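Local coordinates for protein putative peptidase (Bacteroides fragilis, PDB 5DYN) that is a cysteine protease of the clostripain (C11) family that probably activates the B. fragilis toxin by proteolytic cleavage, at residues S49-S54 with A114-L119. Sequence-based numbering, arbitrary orientation.
Sequences SYLISS and AKMSEL. With NA (sodium ion), chain H.
Strands 50-53 and 110-115 run antiparallel as neighbours in the mixed five-stranded sheet of this C-terminal, clostripain-family part of the protein, and the contact lies at the end where 110-115 leads on toward helix 119-127. L51 and A114 form a hydrogen-bonded pair: L51 N reaches A114 O at 3.0 Å, A114 N returns to L51 O, and both donors lie in the plane of the carbonyl they meet. The next backbone bond along runs from M116 N to S49 O at 2.7 Å, its donor above the carbonyl plane, consistent with the chain turning a corner at S49.

M116 packs on S49 and L51. CB and then CG each pass 3.2 Å from S49 O, CG being anti to its own carbonyl carbon (chi1 -63°). A bend at chi2 (-76°) turns SD toward L51 CB, and a second at chi3 (-142°) brings CE to 3.7 Å from that carbon. An unbranched, flexible thioether suits this buried position, since it can curl back over the neighbouring strand. A114 shares a buried face with the branched L51, its single methyl CB 4.3 Å from L51 CB; L51 also touches F30 and A41, the latter in helix 38-43.

E118 OE1 binds a sodium ion at 2.9 Å, a site shared with A180 O. Y50 and K115 form an antiparallel non-hydrogen-bonded pair, and Y50 CA makes a CA-H...O contact of 3.2 Å to A114 O. With Y50 CG anti to its carbonyl carbon, the ring lies alongside the extended K115, whose charge continues beyond while its methylene CG stands 3.9 Å from Y50 CE1.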
ATOM      1  N   SER B  49     -11.866   0.933   4.684  1.00 36.39           N
ATOM      2  CA  SER B  49     -12.415  -0.407   4.558  1.00 40.39           C
ATOM      3  C   SER B  49     -11.438  -1.367   3.882  1.00 38.30           C
ATOM      4  O   SER B  49     -11.287  -2.507   4.314  1.00 37.14           O
ATOM      5  CB  SER B  49     -13.731  -0.360   3.783  1.00 36.04           C
ATOM      6  OG  SER B  49     -14.596   0.617   4.333  1.00 49.86           O
ATOM      7  N   TYR B  50     -10.773  -0.905   2.825  1.00 36.45           N
ATOM      8  CA  TYR B  50      -9.885  -1.778   2.061  1.00 39.88           C
ATOM      9  C   TYR B  50      -8.498  -1.186   1.830  1.00 37.86           C
ATOM     10  O   TYR B  50      -8.354   0.001   1.534  1.00 35.62           O
ATOM     11  CB  TYR B  50     -10.528  -2.125   0.718  1.00 38.34           C
ATOM     12  CG  TYR B  50     -11.838  -2.861   0.869  1.00 41.18           C
ATOM     13  CD1 TYR B  50     -11.862  -4.223   1.138  1.00 40.19           C
ATOM     14  CD2 TYR B  50     -13.052  -2.191   0.761  1.00 41.35           C
ATOM     15  CE1 TYR B  50     -13.056  -4.901   1.287  1.00 43.75           C
ATOM     16  CE2 TYR B  50     -14.251  -2.860   0.908  1.00 39.14           C
ATOM     17  CZ  TYR B  50     -14.247  -4.216   1.172  1.00 43.67           C
ATOM     18  OH  TYR B  50     -15.434  -4.891   1.320  1.00 45.77           O
ATOM     19  N   LEU B  51      -7.481  -2.034   1.974  1.00 37.49           N
ATOM     20  CA  LEU B  51      -6.098  -1.658   1.701  1.00 34.22           C
ATOM     21  C   LEU B  51      -5.654  -2.236   0.363  1.00 34.58           C
ATOM     22  O   LEU B  51      -5.726  -3.446   0.151  1.00 34.49           O
ATOM     23  CB  LEU B  51      -5.171  -2.144   2.818  1.00 31.41           C
ATOM     24  CG  LEU B  51      -3.677  -1.886   2.604  1.00 30.35           C
ATOM     25  CD1 LEU B  51      -3.374  -0.399   2.676  1.00 37.81           C
ATOM     26  CD2 LEU B  51      -2.835  -2.655   3.603  1.00 28.15           C
ATOM     27  N   ILE B  52      -5.199  -1.371  -0.537  1.00 29.09           N
ATOM     28  CA  ILE B  52      -4.809  -1.800  -1.875  1.00 29.32           C
ATOM     29  C   ILE B  52      -3.354  -1.456  -2.179  1.00 33.27           C
ATOM     30  O   ILE B  52      -2.988  -0.282  -2.236  1.00 30.57           O
ATOM     31  CB  ILE B  52      -5.701  -1.155  -2.952  1.00 33.77           C
ATOM     32  CG1 ILE B  52      -7.172  -1.211  -2.536  1.00 35.53           C
ATOM     33  CG2 ILE B  52      -5.478  -1.825  -4.302  1.00 31.58           C
ATOM     34  CD1 ILE B  52      -8.076  -0.348  -3.384  1.00 40.52           C
ATOM     35  N   SER B  53      -2.535  -2.485  -2.379  1.00 31.41           N
ATOM     36  CA  SER B  53      -1.127  -2.298  -2.709  1.00 32.00           C
ATOM     37  C   SER B  53      -0.488  -3.628  -3.097  1.00 34.67           C
ATOM     38  O   SER B  53      -1.185  -4.616  -3.340  1.00 37.62           O
ATOM     39  CB  SER B  53      -0.370  -1.674  -1.530  1.00 33.73           C
ATOM     40  OG  SER B  53       0.942  -1.291  -1.901  1.00 35.43           O
ATOM     41  N   SER B  54       0.840  -3.647  -3.159  1.00 29.20           N
ATOM     42  CA  SER B  54       1.573  -4.882  -3.395  1.00 30.36           C
ATOM     43  C   SER B  54       2.382  -5.238  -2.163  1.00 30.06           C
ATOM     44  O   SER B  54       2.907  -4.353  -1.496  1.00 34.44           O
ATOM     45  CB  SER B  54       2.498  -4.754  -4.606  1.00 32.09           C
ATOM     46  OG  SER B  54       3.276  -5.925  -4.779  1.00 26.19           O
ATOM     47  N   ALA B 114      -7.006  -5.989   0.925  1.00 36.72           N
ATOM     48  CA  ALA B 114      -7.266  -6.522   2.253  1.00 36.77           C
ATOM     49  C   ALA B 114      -8.474  -5.850   2.894  1.00 35.73           C
ATOM     50  O   ALA B 114      -8.600  -4.629   2.864  1.00 34.91           O
ATOM     51  CB  ALA B 114      -6.034  -6.356   3.138  1.00 35.77           C
ATOM     52  N   LYS B 115      -9.357  -6.658   3.474  1.00 37.68           N
ATOM     53  CA  LYS B 115     -10.507  -6.137   4.206  1.00 34.64           C
ATOM     54  C   LYS B 115     -10.080  -5.724   5.614  1.00 33.99           C
ATOM     55  O   LYS B 115      -9.768  -6.570   6.452  1.00 39.74           O
ATOM     56  CB  LYS B 115     -11.626  -7.182   4.259  1.00 35.19           C
ATOM     57  CG  LYS B 115     -12.958  -6.651   4.770  1.00 41.91           C
ATOM     58  CD  LYS B 115     -14.079  -7.663   4.562  1.00 44.16           C
ATOM     59  CE  LYS B 115     -15.434  -7.066   4.917  1.00 54.86           C
ATOM     60  NZ  LYS B 115     -16.567  -7.964   4.549  1.00 61.78           N
ATOM     61  N   MET B 116     -10.062  -4.419   5.862  1.00 32.02           N
ATOM     62  CA  MET B 116      -9.547  -3.867   7.113  1.00 34.75           C
ATOM     63  C   MET B 116     -10.317  -4.317   8.351  1.00 37.30           C
ATOM     64  O   MET B 116      -9.738  -4.489   9.422  1.00 35.85           O
ATOM     65  CB  MET B 116      -9.555  -2.339   7.052  1.00 44.11           C
ATOM     66  CG  MET B 116      -8.657  -1.743   5.987  1.00 46.01           C
ATOM     67  SD  MET B 116      -6.919  -1.792   6.444  1.00 36.40           S
ATOM     68  CE  MET B 116      -6.368  -0.221   5.788  1.00 32.80           C
ATOM     69  N   SER B 117     -11.626  -4.500   8.206  1.00 41.14           N
ATOM     70  CA  SER B 117     -12.483  -4.805   9.349  1.00 38.95           C
ATOM     71  C   SER B 117     -12.183  -6.178   9.938  1.00 35.21           C
ATOM     72  O   SER B 117     -12.554  -6.465  11.074  1.00 35.19           O
ATOM     73  CB  SER B 117     -13.959  -4.722   8.948  1.00 33.05           C
ATOM     74  OG  SER B 117     -14.262  -5.642   7.914  1.00 41.59           O
ATOM     75  N   GLU B 118     -11.502  -7.019   9.164  1.00 39.03           N
ATOM     76  CA  GLU B 118     -11.180  -8.376   9.598  1.00 37.37           C
ATOM     77  C   GLU B 118      -9.796  -8.481  10.238  1.00 35.81           C
ATOM     78  O   GLU B 118      -9.381  -9.562  10.656  1.00 35.39           O
ATOM     79  CB  GLU B 118     -11.277  -9.342   8.416  1.00 34.13           C
ATOM     80  CG  GLU B 118     -12.689  -9.525   7.863  1.00 35.70           C
ATOM     81  CD  GLU B 118     -13.552 -10.436   8.726  1.00 47.20           C
ATOM     82  OE1 GLU B 118     -13.114 -10.817   9.835  1.00 44.23           O
ATOM     83  OE2 GLU B 118     -14.672 -10.780   8.289  1.00 49.84           O
ATOM     84  N   LEU B 119      -9.091  -7.357  10.321  1.00 36.85           N
ATOM     85  CA  LEU B 119      -7.723  -7.350  10.837  1.00 38.90           C
ATOM     86  C   LEU B 119      -7.649  -7.650  12.336  1.00 41.07           C
ATOM     87  O   LEU B 119      -6.677  -8.241  12.810  1.00 39.17           O
ATOM     88  CB  LEU B 119      -7.054  -6.006  10.541  1.00 30.85           C
ATOM     89  CG  LEU B 119      -6.118  -6.002   9.331  1.00 31.90           C
ATOM     90  CD1 LEU B 119      -4.898  -6.874   9.604  1.00 29.16           C
ATOM     91  CD2 LEU B 119      -6.850  -6.479   8.085  1.00 26.74           C
TER
HETATM   92 NA    NA H 403     -10.811 -12.615  10.009  1.00 53.64          NA